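Sarcosine oxidase (PDB 1Y56) probably serves as the FAD-containing beta subunit of an L-proline dehydrogenase complex, which oxidises L-proline and also carries FMN and ATP. Local coordinates at residues Tyr169-Ile182 with Val185-Val197. Sequence-based numbering, arbitrary orientation.
Sequences YTEVKGFLIENNEI and VKTNKGIIKTGIV. With FAD (flavin-adenine dinucleotide), chain I.
Lys-186 O is gripped by two successive amides of the facing strand: Lys-173 N at 3.1 Å and Gly-174 N at 3.3 Å, both bonds nearly straight and from the same face of its carbonyl plane. Because two residues stand opposite one, the register slips between the pairs Val-172/Thr-187 and Gly-174/Lys-186, which defines a classic beta bulge. Lys-186 N returns a bond to Gly-174 O at 2.9 Å. Further along, Asn-188 N donates to Glu-171 O, and Lys-189, its chain extended beyond CG, donates through NZ to Tyr-169 O at 3.1 Å from above the carbonyl plane, 47° out of it. The strands belong to a three-stranded antiparallel meander, 172-177, 182-187 and 190-193, of the Rossmann-like FAD-binding domain, packed against strands 8-11 and 31-34. Its edge reads the adenine: Val-172 N donates to FAD N1A (N-H...acceptor angle 174°), while FAD N6A donates to Val-172 O. Val-172 CG2 meets Val-185 CG2 at 3.6 Å, the two side chains crossing at about a right angle, and both touch Ile-34. With OG1 between backbone N and carbonyl carbon (chi1 82°), Thr-187 accepts from Lys-189 N in an ST turn and donates to Gly-190 O at 2.8 Å. A valine here would probably leave Lys-189 N without its acceptor and the turn less firmly held. Val-197 CG2 touches Phe-175 CE1 at 3.8 Å, and its CG1 touches Ile-182 CG2 at 3.7 Å.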
loop_
_atom_site.group_PDB
_atom_site.type_symbol
_atom_site.label_atom_id
_atom_site.label_comp_id
_atom_site.label_asym_id
_atom_site.label_seq_id
_atom_site.Cartn_x
_atom_site.Cartn_y
_atom_site.Cartn_z
ATOM N N TYR B 169 -28.899 -9.104 22.881
ATOM C CA TYR B 169 -28.007 -8.117 22.285
ATOM C C TYR B 169 -28.817 -6.920 21.781
ATOM O O TYR B 169 -28.899 -6.619 20.593
ATOM C CB TYR B 169 -26.983 -8.743 21.323
ATOM C CG TYR B 169 -25.852 -9.459 22.068
ATOM C CD1 TYR B 169 -26.075 -10.685 22.701
ATOM C CD2 TYR B 169 -24.561 -8.904 22.142
ATOM C CE1 TYR B 169 -25.058 -11.341 23.387
ATOM C CE2 TYR B 169 -23.526 -9.561 22.827
ATOM C CZ TYR B 169 -23.789 -10.776 23.454
ATOM O OH TYR B 169 -22.796 -11.445 24.154
ATOM N N THR B 170 -29.425 -6.255 22.751
ATOM C CA THR B 170 -30.438 -5.246 22.514
ATOM C C THR B 170 -30.154 -4.032 23.405
ATOM O O THR B 170 -30.275 -4.097 24.636
ATOM C CB THR B 170 -31.864 -5.826 22.786
ATOM O OG1 THR B 170 -31.945 -7.156 22.259
ATOM C CG2 THR B 170 -32.959 -4.959 22.159
ATOM N N GLU B 171 -29.759 -2.930 22.766
ATOM C CA GLU B 171 -29.375 -1.709 23.471
ATOM C C GLU B 171 -30.476 -0.664 23.393
ATOM O O GLU B 171 -31.097 -0.482 22.342
ATOM C CB GLU B 171 -28.077 -1.154 22.897
ATOM C CG GLU B 171 -27.520 0.013 23.667
ATOM C CD GLU B 171 -26.050 0.256 23.383
ATOM O OE1 GLU B 171 -25.329 -0.720 23.076
ATOM O OE2 GLU B 171 -25.610 1.423 23.478
ATOM N N VAL B 172 -30.725 -0.004 24.519
ATOM C CA VAL B 172 -31.620 1.128 24.552
ATOM C C VAL B 172 -30.840 2.351 24.114
ATOM O O VAL B 172 -29.707 2.583 24.557
ATOM C CB VAL B 172 -32.199 1.337 25.942
ATOM C CG1 VAL B 172 -32.879 2.703 26.071
ATOM C CG2 VAL B 172 -33.162 0.224 26.243
ATOM N N LYS B 173 -31.459 3.120 23.226
ATOM C CA LYS B 173 -30.853 4.317 22.673
ATOM C C LYS B 173 -31.687 5.576 22.934
ATOM O O LYS B 173 -31.130 6.657 23.065
ATOM C CB LYS B 173 -30.559 4.110 21.180
ATOM C CG LYS B 173 -29.169 3.494 20.919
ATOM C CD LYS B 173 -29.141 2.457 19.769
ATOM C CE LYS B 173 -29.084 3.074 18.352
ATOM N NZ LYS B 173 -30.350 3.755 17.962
ATOM N N GLY B 174 -33.009 5.432 23.022
ATOM C CA GLY B 174 -33.905 6.561 23.292
ATOM C C GLY B 174 -35.266 6.191 23.869
ATOM O O GLY B 174 -35.537 5.025 24.173
ATOM N N PHE B 175 -36.122 7.195 24.035
ATOM C CA PHE B 175 -37.483 6.991 24.508
ATOM C C PHE B 175 -38.452 7.763 23.636
ATOM O O PHE B 175 -38.161 8.887 23.238
ATOM C CB PHE B 175 -37.639 7.503 25.937
ATOM C CG PHE B 175 -36.915 6.688 26.963
ATOM C CD1 PHE B 175 -37.514 5.577 27.535
ATOM C CD2 PHE B 175 -35.643 7.045 27.378
ATOM C CE1 PHE B 175 -36.850 4.822 28.495
ATOM C CE2 PHE B 175 -34.974 6.297 28.340
ATOM C CZ PHE B 175 -35.580 5.182 28.898
ATOM N N LEU B 176 -39.603 7.165 23.341
ATOM C CA LEU B 176 -40.719 7.904 22.781
ATOM C C LEU B 176 -41.536 8.436 23.934
ATOM O O LEU B 176 -42.207 7.678 24.633
ATOM C CB LEU B 176 -41.589 7.009 21.913
ATOM C CG LEU B 176 -41.169 6.852 20.457
ATOM C CD1 LEU B 176 -39.999 5.870 20.333
ATOM C CD2 LEU B 176 -42.369 6.409 19.609
ATOM N N ILE B 177 -41.449 9.741 24.151
ATOM C CA ILE B 177 -42.204 10.392 25.211
ATOM C C ILE B 177 -43.187 11.370 24.593
ATOM O O ILE B 177 -42.782 12.342 23.963
ATOM C CB ILE B 177 -41.281 11.100 26.225
ATOM C CG1 ILE B 177 -40.390 10.070 26.926
ATOM C CG2 ILE B 177 -42.103 11.887 27.242
ATOM C CD1 ILE B 177 -39.272 10.670 27.736
ATOM N N GLU B 178 -44.476 11.083 24.758
ATOM C CA GLU B 178 -45.553 11.925 24.220
ATOM C C GLU B 178 -45.692 13.204 25.019
ATOM O O GLU B 178 -45.010 14.195 24.739
ATOM C CB GLU B 178 -46.892 11.183 24.226
ATOM C CG GLU B 178 -47.849 11.583 23.099
ATOM C CD GLU B 178 -47.485 10.931 21.762
ATOM O OE1 GLU B 178 -48.364 10.248 21.177
ATOM O OE2 GLU B 178 -46.325 11.095 21.304
ATOM N N ASN B 179 -46.577 13.199 26.010
ATOM C CA ASN B 179 -46.708 14.385 26.829
ATOM C C ASN B 179 -45.664 14.305 27.916
ATOM O O ASN B 179 -44.504 14.653 27.694
ATOM C CB ASN B 179 -48.115 14.541 27.391
ATOM C CG ASN B 179 -48.590 15.982 27.350
ATOM O OD1 ASN B 179 -49.075 16.518 28.349
ATOM N ND2 ASN B 179 -48.443 16.622 26.189
ATOM N N ASN B 180 -46.062 13.833 29.084
ATOM C CA ASN B 180 -45.083 13.340 30.018
ATOM C C ASN B 180 -45.287 11.846 30.180
ATOM O O ASN B 180 -44.824 11.253 31.142
ATOM C CB ASN B 180 -45.154 14.107 31.334
ATOM C CG ASN B 180 -44.536 15.506 31.225
ATOM O OD1 ASN B 180 -43.711 15.769 30.343
ATOM N ND2 ASN B 180 -44.929 16.403 32.128
ATOM N N GLU B 181 -45.984 11.258 29.208
ATOM C CA GLU B 181 -46.184 9.824 29.108
ATOM C C GLU B 181 -45.037 9.179 28.361
ATOM O O GLU B 181 -44.686 9.617 27.276
ATOM C CB GLU B 181 -47.473 9.519 28.330
ATOM C CG GLU B 181 -48.600 8.863 29.130
ATOM C CD GLU B 181 -49.224 9.807 30.154
ATOM O OE1 GLU B 181 -49.843 10.815 29.739
ATOM O OE2 GLU B 181 -49.099 9.538 31.373
ATOM N N ILE B 182 -44.457 8.132 28.936
ATOM C CA ILE B 182 -43.624 7.227 28.166
ATOM C C ILE B 182 -44.559 6.492 27.206
ATOM O O ILE B 182 -45.647 6.072 27.594
ATOM C CB ILE B 182 -42.906 6.193 29.068
ATOM C CG1 ILE B 182 -41.935 6.884 30.019
ATOM C CG2 ILE B 182 -42.167 5.138 28.233
ATOM C CD1 ILE B 182 -41.487 6.004 31.173
ATOM N N VAL B 185 -39.851 2.489 24.173
ATOM C CA VAL B 185 -38.418 2.481 24.365
ATOM C C VAL B 185 -37.749 2.168 23.023
ATOM O O VAL B 185 -37.902 1.088 22.469
ATOM C CB VAL B 185 -37.987 1.554 25.545
ATOM C CG1 VAL B 185 -38.727 0.239 25.500
ATOM C CG2 VAL B 185 -36.481 1.335 25.566
ATOM N N LYS B 186 -37.049 3.165 22.493
ATOM C CA LYS B 186 -36.354 3.079 21.212
ATOM C C LYS B 186 -35.079 2.265 21.412
ATOM O O LYS B 186 -34.331 2.504 22.364
ATOM C CB LYS B 186 -36.028 4.502 20.723
ATOM C CG LYS B 186 -35.973 4.682 19.205
ATOM C CD LYS B 186 -34.568 4.422 18.613
ATOM C CE LYS B 186 -34.626 4.091 17.108
ATOM N NZ LYS B 186 -35.233 5.191 16.299
ATOM N N THR B 187 -34.846 1.279 20.552
ATOM C CA THR B 187 -33.616 0.469 20.651
ATOM C C THR B 187 -32.870 0.352 19.317
ATOM O O THR B 187 -33.313 0.869 18.283
ATOM C CB THR B 187 -33.853 -0.970 21.203
ATOM O OG1 THR B 187 -34.302 -1.830 20.149
ATOM C CG2 THR B 187 -34.850 -0.993 22.356
ATOM N N ASN B 188 -31.734 -0.334 19.358
ATOM C CA ASN B 188 -30.978 -0.672 18.163
ATOM C C ASN B 188 -31.649 -1.733 17.294
ATOM O O ASN B 188 -31.128 -2.077 16.243
ATOM C CB ASN B 188 -29.565 -1.133 18.551
ATOM C CG ASN B 188 -29.545 -2.495 19.252
ATOM O OD1 ASN B 188 -28.669 -3.295 18.996
ATOM N ND2 ASN B 188 -30.500 -2.747 20.136
ATOM N N LYS B 189 -32.788 -2.256 17.744
ATOM C CA LYS B 189 -33.539 -3.274 17.011
ATOM C C LYS B 189 -35.047 -2.957 16.914
ATOM O O LYS B 189 -35.893 -3.861 16.882
ATOM C CB LYS B 189 -33.323 -4.631 17.666
ATOM C CG LYS B 189 -32.015 -5.255 17.309
ATOM C CD LYS B 189 -31.704 -6.452 18.193
ATOM C CE LYS B 189 -30.438 -7.144 17.700
ATOM N NZ LYS B 189 -30.153 -8.410 18.433
ATOM N N GLY B 190 -35.383 -1.671 16.869
ATOM C CA GLY B 190 -36.780 -1.246 16.753
ATOM C C GLY B 190 -37.277 -0.617 18.040
ATOM O O GLY B 190 -36.517 -0.524 19.014
ATOM N N ILE B 191 -38.540 -0.177 18.051
ATOM C CA ILE B 191 -39.118 0.426 19.250
ATOM C C ILE B 191 -40.040 -0.576 19.935
ATOM O O ILE B 191 -40.676 -1.384 19.269
ATOM C CB ILE B 191 -39.769 1.856 18.984
ATOM C CG1 ILE B 191 -41.278 1.917 19.318
ATOM C CG2 ILE B 191 -39.385 2.411 17.586
ATOM C CD1 ILE B 191 -42.276 1.606 18.142
ATOM N N ILE B 192 -40.066 -0.558 21.263
ATOM C CA ILE B 192 -41.018 -1.358 22.022
ATOM C C ILE B 192 -41.983 -0.411 22.695
ATOM O O ILE B 192 -41.558 0.509 23.395
ATOM C CB ILE B 192 -40.336 -2.201 23.105
ATOM C CG1 ILE B 192 -39.375 -3.191 22.467
ATOM C CG2 ILE B 192 -41.368 -2.960 23.929
ATOM C CD1 ILE B 192 -38.479 -3.908 23.448
ATOM N N LYS B 193 -43.278 -0.629 22.481
ATOM C CA LYS B 193 -44.301 0.159 23.163
ATOM C C LYS B 193 -44.450 -0.248 24.620
ATOM O O LYS B 193 -44.596 -1.432 24.925
ATOM C CB LYS B 193 -45.647 0.049 22.455
ATOM C CG LYS B 193 -45.967 1.230 21.563
ATOM C CD LYS B 193 -45.274 1.147 20.198
ATOM C CE LYS B 193 -45.997 0.180 19.258
ATOM N NZ LYS B 193 -47.484 0.320 19.361
ATOM N N THR B 194 -44.414 0.747 25.506
ATOM C CA THR B 194 -44.571 0.537 26.939
ATOM C C THR B 194 -44.949 1.844 27.644
ATOM O O THR B 194 -44.664 2.932 27.158
ATOM C CB THR B 194 -43.279 -0.041 27.559
ATOM O OG1 THR B 194 -43.500 -0.368 28.943
ATOM C CG2 THR B 194 -42.123 0.946 27.428
ATOM N N GLY B 195 -45.593 1.738 28.795
ATOM C CA GLY B 195 -45.899 2.922 29.582
ATOM C C GLY B 195 -45.090 2.986 30.858
ATOM O O GLY B 195 -45.000 4.042 31.477
ATOM N N ILE B 196 -44.499 1.854 31.243
ATOM C CA ILE B 196 -43.723 1.729 32.480
ATOM C C ILE B 196 -42.308 1.223 32.193
ATOM O O ILE B 196 -42.137 0.114 31.653
ATOM C CB ILE B 196 -44.387 0.730 33.446
ATOM C CG1 ILE B 196 -45.853 1.106 33.704
ATOM C CG2 ILE B 196 -43.580 0.596 34.739
ATOM C CD1 ILE B 196 -46.703 -0.073 34.203
ATOM N N VAL B 197 -41.295 2.021 32.550
ATOM C CA VAL B 197 -39.899 1.573 32.400
ATOM C C VAL B 197 -39.101 1.665 33.701
ATOM O O VAL B 197 -39.336 2.572 34.517
ATOM C CB VAL B 197 -39.129 2.266 31.223
ATOM C CG1 VAL B 197 -40.070 2.682 30.106
ATOM C CG2 VAL B 197 -38.351 3.448 31.696
HETATM P PA FAD I . -24.849 -4.314 36.291
HETATM O O1A FAD I . -23.756 -3.473 35.703
HETATM O O2A FAD I . -24.520 -5.721 36.718
HETATM O O5B FAD I . -26.096 -4.304 35.282
HETATM C C5B FAD I . -26.372 -3.179 34.464
HETATM C C4B FAD I . -26.578 -3.706 33.058
HETATM O O4B FAD I . -27.198 -2.700 32.266
HETATM C C3B FAD I . -25.270 -4.074 32.360
HETATM O O3B FAD I . -25.235 -5.489 32.109
HETATM C C2B FAD I . -25.283 -3.265 31.075
HETATM O O2B FAD I . -24.968 -4.014 29.912
HETATM C C1B FAD I . -26.721 -2.846 30.939
HETATM N N9A FAD I . -26.859 -1.607 30.143
HETATM C C8A FAD I . -26.157 -0.463 30.258
HETATM N N7A FAD I . -26.595 0.399 29.311
HETATM C C5A FAD I . -27.569 -0.216 28.611
HETATM C C6A FAD I . -28.385 0.161 27.550
HETATM N N6A FAD I . -28.278 1.398 27.004
HETATM N N1A FAD I . -29.287 -0.716 27.069
HETATM C C2A FAD I . -29.415 -1.951 27.597
HETATM N N3A FAD I . -28.645 -2.346 28.623
HETATM C C4A FAD I . -27.726 -1.486 29.143
HETATM N N1 FAD I . -21.675 -6.211 45.401
HETATM C C2 FAD I . -22.005 -6.985 46.451
HETATM O O2 FAD I . -23.172 -6.938 46.882
HETATM N N3 FAD I . -21.122 -7.806 47.051
HETATM C C4 FAD I . -19.846 -7.913 46.634
HETATM O O4 FAD I . -19.041 -8.691 47.201
HETATM C C4X FAD I . -19.419 -7.138 45.563
HETATM N N5 FAD I . -18.150 -7.182 45.085
HETATM C C5X FAD I . -17.783 -6.413 44.026
HETATM C C6 FAD I . -16.464 -6.490 43.562
HETATM C C7 FAD I . -16.052 -5.719 42.470
HETATM C C7M FAD I . -14.624 -5.813 41.982
HETATM C C8 FAD I . -16.974 -4.865 41.848
HETATM C C8M FAD I . -16.595 -4.024 40.693
HETATM C C9 FAD I . -18.287 -4.784 42.310
HETATM C C9A FAD I . -18.708 -5.555 43.394
HETATM N N10 FAD I . -19.986 -5.459 43.818
HETATM C C10 FAD I . -20.417 -6.236 44.921
HETATM C "C1'" FAD I . -20.909 -4.541 43.160
HETATM C "C2'" FAD I . -21.922 -5.296 42.339
HETATM O "O2'" FAD I . -21.229 -5.876 41.241
HETATM C "C3'" FAD I . -22.930 -4.306 41.805
HETATM O "O3'" FAD I . -23.500 -3.571 42.896
HETATM C "C4'" FAD I . -24.022 -5.042 41.051
HETATM O "O4'" FAD I . -23.476 -5.823 39.973
HETATM C "C5'" FAD I . -25.036 -4.063 40.489
HETATM O "O5'" FAD I . -25.862 -4.834 39.628
HETATM P P FAD I . -26.673 -4.089 38.486
HETATM O O1P FAD I . -27.298 -2.870 39.111
HETATM O O2P FAD I . -27.505 -5.134 37.799
HETATM O O3P FAD I . -25.465 -3.553 37.563
#